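Local coordinates for protein HpuA (Kingella denitrificans ATCC 33394, PDB 5EC6) that acts as an outer-membrane lipoprotein receptor that binds haemoglobin, probably for acquiring haem iron from the host, at residues A[211-223]-A[305-319]. Residues are numbered along the deposited sequence; the frame is centred on the assembly and turned at random. Where two conformers were deposited one is given.
Sequences FLTVNFNTGKLGG and REYNAADTSTDTSHL
CB of F211 lies over one face of the H318 imidazole, in a CH-pi contact 3.8 Å from the ring centroid, while T213 OG1 meets the ring edge in plane, hydrogen-bonded to H318 ND1 at 2.7 Å and also to T176 OG1. F211 and T213 belong to an antiparallel beta hairpin, strands 208-215 and 220-225 of HpuA's beta-barrel part, closed by a turn with a G1 bulge where G219 and K220 face N215; the chain beyond strand 298-308 folds back across it. At the hairpin end two amides grip this returning chain. N215 extends its amide with CG anti to the backbone N (chi1 -173°), and ND2 donates almost straight, in the amide plane, to D315 O and S313 O, both at 2.9 Å. N217 ND2 likewise donates to S313 O (3.0 Å) and D311 O. N215 approaches the shared S313 O from well above the S313 carbonyl plane, N217 closer to it (15° tilt). The N215 amide oxygen, OD1, accepts from T218 N in an Asx motif. K174 of strand 174-185 forms a salt bridge with D315. Against G222 rests T316, its CG2 3.7 Å from G222 N. A water bridges T218 OG1 and T314 O, 2.7 Å from each.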
loop_
_atom_site.group_PDB
_atom_site.type_symbol
_atom_site.label_atom_id
_atom_site.label_comp_id
_atom_site.label_asym_id
_atom_site.label_seq_id
_atom_site.Cartn_x
_atom_site.Cartn_y
_atom_site.Cartn_z
ATOM N N PHE A 211 12.539 1.738 5.098
ATOM C CA PHE A 211 11.890 1.488 6.382
ATOM C C PHE A 211 11.311 2.786 6.963
ATOM O O PHE A 211 11.926 3.848 6.896
ATOM C CB PHE A 211 12.885 0.880 7.379
ATOM C CG PHE A 211 13.537 -0.386 6.822
ATOM C CD1 PHE A 211 12.868 -1.562 6.882
ATOM C CD2 PHE A 211 14.731 -0.314 6.137
ATOM C CE1 PHE A 211 13.404 -2.726 6.355
ATOM C CE2 PHE A 211 15.281 -1.458 5.581
ATOM C CZ PHE A 211 14.610 -2.658 5.704
ATOM N N LEU A 212 10.099 2.644 7.481
ATOM C CA LEU A 212 9.447 3.729 8.220
ATOM C C LEU A 212 9.151 3.228 9.630
ATOM O O LEU A 212 8.652 2.118 9.815
ATOM C CB LEU A 212 8.135 4.146 7.550
ATOM C CG LEU A 212 8.213 4.567 6.084
ATOM C CD1 LEU A 212 6.824 4.849 5.543
ATOM C CD2 LEU A 212 9.167 5.712 5.858
ATOM N N THR A 213 9.441 4.067 10.627
ATOM C CA THR A 213 9.147 3.751 12.009
ATOM C C THR A 213 8.186 4.767 12.605
ATOM O O THR A 213 8.350 6.003 12.449
ATOM C CB THR A 213 10.446 3.648 12.811
ATOM O OG1 THR A 213 11.097 2.449 12.419
ATOM C CG2 THR A 213 10.243 3.616 14.294
ATOM N N VAL A 214 7.203 4.208 13.319
ATOM C CA VAL A 214 6.226 4.975 14.057
ATOM C C VAL A 214 6.580 4.880 15.525
ATOM O O VAL A 214 6.725 3.771 16.081
ATOM C CB VAL A 214 4.790 4.473 13.822
ATOM C CG1 VAL A 214 3.840 5.270 14.706
ATOM C CG2 VAL A 214 4.372 4.601 12.373
ATOM N N ASN A 215 6.714 6.044 16.173
ATOM C CA ASN A 215 6.824 6.126 17.626
ATOM C C ASN A 215 5.471 6.597 18.163
ATOM O O ASN A 215 5.081 7.726 17.930
ATOM C CB ASN A 215 7.925 7.072 18.037
ATOM C CG ASN A 215 8.173 7.034 19.516
ATOM O OD1 ASN A 215 7.219 7.021 20.300
ATOM N ND2 ASN A 215 9.438 6.997 19.915
ATOM N N PHE A 216 4.742 5.681 18.783
ATOM C CA PHE A 216 3.421 5.943 19.314
ATOM C C PHE A 216 3.515 6.735 20.630
ATOM O O PHE A 216 2.520 7.325 21.033
ATOM C CB PHE A 216 2.666 4.640 19.556
ATOM C CG PHE A 216 2.314 3.893 18.274
ATOM C CD1 PHE A 216 1.190 4.214 17.563
ATOM C CD2 PHE A 216 3.162 2.919 17.776
ATOM C CE1 PHE A 216 0.834 3.504 16.401
ATOM C CE2 PHE A 216 2.836 2.250 16.588
ATOM C CZ PHE A 216 1.690 2.567 15.899
ATOM N N ASN A 217 4.656 6.706 21.295
ATOM C CA ASN A 217 4.847 7.523 22.545
ATOM C C ASN A 217 4.830 8.996 22.192
ATOM O O ASN A 217 4.174 9.793 22.861
ATOM C CB ASN A 217 6.134 7.162 23.275
ATOM C CG ASN A 217 6.274 5.709 23.563
ATOM O OD1 ASN A 217 5.300 5.039 23.913
ATOM N ND2 ASN A 217 7.499 5.179 23.395
ATOM N N THR A 218 5.541 9.365 21.137
ATOM C CA THR A 218 5.685 10.770 20.726
ATOM C C THR A 218 4.776 11.174 19.588
ATOM O O THR A 218 4.607 12.361 19.251
ATOM C CB THR A 218 7.136 11.027 20.261
ATOM O OG1 THR A 218 7.396 10.185 19.114
ATOM C CG2 THR A 218 8.152 10.819 21.342
ATOM N N GLY A 219 4.132 10.185 18.948
ATOM C CA GLY A 219 3.279 10.449 17.792
ATOM C C GLY A 219 4.029 10.935 16.565
ATOM O O GLY A 219 3.590 11.858 15.921
ATOM N N LYS A 220 5.170 10.323 16.285
ATOM C CA LYS A 220 6.021 10.699 15.169
ATOM C C LYS A 220 6.275 9.524 14.226
ATOM O O LYS A 220 6.308 8.376 14.662
ATOM C CB LYS A 220 7.362 11.255 15.645
ATOM C CG LYS A 220 7.229 12.599 16.384
ATOM C CD LYS A 220 6.685 13.721 15.511
ATOM C CE LYS A 220 6.932 15.071 16.169
ATOM N NZ LYS A 220 6.446 16.210 15.397
ATOM N N LEU A 221 6.495 9.814 12.945
ATOM C CA LEU A 221 6.945 8.850 11.959
ATOM C C LEU A 221 8.212 9.333 11.266
ATOM O O LEU A 221 8.310 10.487 10.859
ATOM C CB LEU A 221 5.882 8.597 10.923
ATOM C CG LEU A 221 6.103 7.584 9.795
ATOM C CD1 LEU A 221 4.794 7.038 9.253
ATOM C CD2 LEU A 221 6.830 8.229 8.655
ATOM N N GLY A 222 9.201 8.446 11.188
ATOM C CA GLY A 222 10.451 8.723 10.493
ATOM C C GLY A 222 10.844 7.634 9.520
ATOM O O GLY A 222 10.319 6.508 9.558
ATOM N N GLY A 223 11.773 7.968 8.633
ATOM C CA GLY A 223 12.396 7.005 7.756
ATOM C C GLY A 223 12.590 7.549 6.355
ATOM O O GLY A 223 12.272 8.688 6.075
ATOM N N ARG A 305 7.440 -5.027 10.186
ATOM C CA ARG A 305 8.523 -5.987 10.362
ATOM C C ARG A 305 8.686 -6.340 11.837
ATOM O O ARG A 305 9.035 -7.471 12.185
ATOM C CB ARG A 305 9.816 -5.388 9.772
ATOM C CG ARG A 305 11.023 -6.305 9.798
ATOM C CD ARG A 305 12.293 -5.601 9.321
ATOM N NE ARG A 305 13.389 -6.579 9.199
ATOM C CZ ARG A 305 14.101 -7.058 10.226
ATOM N NH1 ARG A 305 13.887 -6.632 11.468
ATOM N NH2 ARG A 305 15.031 -7.987 10.013
ATOM N N GLU A 306 8.442 -5.372 12.716
ATOM C CA GLU A 306 8.725 -5.549 14.139
ATOM C C GLU A 306 7.907 -4.529 14.888
ATOM O O GLU A 306 7.707 -3.386 14.417
ATOM C CB GLU A 306 10.199 -5.367 14.421
ATOM C CG GLU A 306 10.573 -5.648 15.856
ATOM C CD GLU A 306 12.063 -5.612 16.133
ATOM O OE1 GLU A 306 12.905 -5.495 15.201
ATOM O OE2 GLU A 306 12.411 -5.732 17.352
ATOM N N TYR A 307 7.484 -4.909 16.083
ATOM C CA TYR A 307 6.871 -3.921 16.967
ATOM C C TYR A 307 7.120 -4.274 18.401
ATOM O O TYR A 307 7.395 -5.442 18.751
ATOM C CB TYR A 307 5.357 -3.778 16.702
ATOM C CG TYR A 307 4.540 -4.983 17.089
ATOM C CD1 TYR A 307 4.367 -6.052 16.191
ATOM C CD2 TYR A 307 3.979 -5.087 18.342
ATOM C CE1 TYR A 307 3.636 -7.187 16.556
ATOM C CE2 TYR A 307 3.255 -6.191 18.701
ATOM C CZ TYR A 307 3.076 -7.234 17.822
ATOM O OH TYR A 307 2.335 -8.344 18.198
ATOM N N ASN A 308 7.105 -3.237 19.251
ATOM C CA ASN A 308 7.278 -3.413 20.690
ATOM C C ASN A 308 6.457 -2.354 21.401
ATOM O O ASN A 308 6.823 -1.182 21.423
ATOM C CB ASN A 308 8.755 -3.274 21.068
ATOM C CG ASN A 308 8.979 -3.490 22.551
ATOM O OD1 ASN A 308 8.061 -3.844 23.274
ATOM N ND2 ASN A 308 10.198 -3.287 22.984
ATOM N N ALA A 309 5.342 -2.770 21.978
ATOM C CA ALA A 309 4.501 -1.844 22.684
ATOM C C ALA A 309 5.155 -1.269 23.948
ATOM O O ALA A 309 4.763 -0.205 24.418
ATOM C CB ALA A 309 3.212 -2.542 23.081
ATOM N N ALA A 310 6.163 -1.986 24.466
ATOM C CA ALA A 310 6.855 -1.592 25.679
ATOM C C ALA A 310 8.045 -0.662 25.468
ATOM O O ALA A 310 8.671 -0.214 26.461
ATOM C CB ALA A 310 7.279 -2.835 26.467
ATOM N N ASP A 311 8.379 -0.317 24.219
ATOM C CA ASP A 311 9.519 0.538 23.960
ATOM C C ASP A 311 9.257 1.928 24.495
ATOM O O ASP A 311 8.212 2.505 24.220
ATOM C CB ASP A 311 9.765 0.582 22.437
ATOM C CG ASP A 311 11.135 1.140 22.081
ATOM O OD1 ASP A 311 11.688 1.940 22.850
ATOM O OD2 ASP A 311 11.702 0.696 21.099
ATOM N N THR A 312 10.192 2.437 25.325
ATOM C CA THR A 312 10.046 3.741 25.918
ATOM C C THR A 312 10.905 4.814 25.207
ATOM O O THR A 312 10.992 5.960 25.677
ATOM C CB THR A 312 10.453 3.693 27.407
ATOM O OG1 THR A 312 11.802 3.239 27.490
ATOM C CG2 THR A 312 9.527 2.771 28.168
ATOM N N SER A 313 11.494 4.466 24.062
ATOM C CA SER A 313 12.202 5.444 23.230
ATOM C C SER A 313 11.356 6.664 22.894
ATOM O O SER A 313 10.118 6.577 22.722
ATOM C CB SER A 313 12.682 4.763 21.942
ATOM O OG SER A 313 13.257 5.661 21.028
ATOM N N THR A 314 12.026 7.802 22.744
ATOM C CA THR A 314 11.366 8.996 22.228
ATOM C C THR A 314 11.849 9.398 20.834
ATOM O O THR A 314 11.551 10.496 20.357
ATOM C CB THR A 314 11.602 10.191 23.183
ATOM O OG1 THR A 314 12.989 10.405 23.326
ATOM C CG2 THR A 314 10.998 9.924 24.557
ATOM N N ASP A 315 12.525 8.480 20.131
ATOM C CA ASP A 315 12.949 8.798 18.774
ATOM C C ASP A 315 12.349 7.813 17.734
ATOM O O ASP A 315 11.638 6.872 18.106
ATOM C CB ASP A 315 14.487 8.839 18.697
ATOM C CG ASP A 315 15.144 7.492 18.857
ATOM O OD1 ASP A 315 14.627 6.439 18.446
ATOM O OD2 ASP A 315 16.268 7.479 19.451
ATOM N N THR A 316 12.575 8.104 16.453
ATOM C CA THR A 316 12.074 7.253 15.366
ATOM C C THR A 316 13.152 6.353 14.789
ATOM O O THR A 316 13.006 5.871 13.662
ATOM C CB THR A 316 11.415 8.044 14.255
ATOM O OG1 THR A 316 12.253 9.132 13.848
ATOM C CG2 THR A 316 10.064 8.595 14.775
ATOM N N SER A 317 14.202 6.092 15.561
ATOM C CA SER A 317 15.164 5.069 15.127
ATOM C C SER A 317 14.465 3.729 14.935
ATOM O O SER A 317 13.542 3.379 15.676
ATOM C CB SER A 317 16.333 4.921 16.090
ATOM O OG SER A 317 15.952 4.416 17.352
ATOM N N HIS A 318 14.925 2.977 13.955
ATOM C CA HIS A 318 14.300 1.741 13.607
ATOM C C HIS A 318 14.540 0.645 14.648
ATOM O O HIS A 318 15.598 0.597 15.324
ATOM C CB HIS A 318 14.763 1.245 12.259
ATOM C CG HIS A 318 14.514 2.212 11.147
ATOM N ND1 HIS A 318 13.264 2.741 10.891
ATOM C CD2 HIS A 318 15.343 2.697 10.201
ATOM C CE1 HIS A 318 13.333 3.491 9.811
ATOM N NE2 HIS A 318 14.606 3.509 9.399
ATOM N N LEU A 319 13.539 -0.224 14.787
ATOM C CA LEU A 319 13.742 -1.495 15.476
ATOM C C LEU A 319 14.531 -2.433 14.578
ATOM O O LEU A 319 14.231 -2.526 13.376
ATOM C CB LEU A 319 12.380 -2.104 15.858
ATOM C CG LEU A 319 11.492 -1.218 16.705
ATOM C CD1 LEU A 319 10.158 -1.866 17.037
ATOM C CD2 LEU A 319 12.223 -0.834 17.988
HETATM O O HOH W 1 9.905 10.489 18.172
#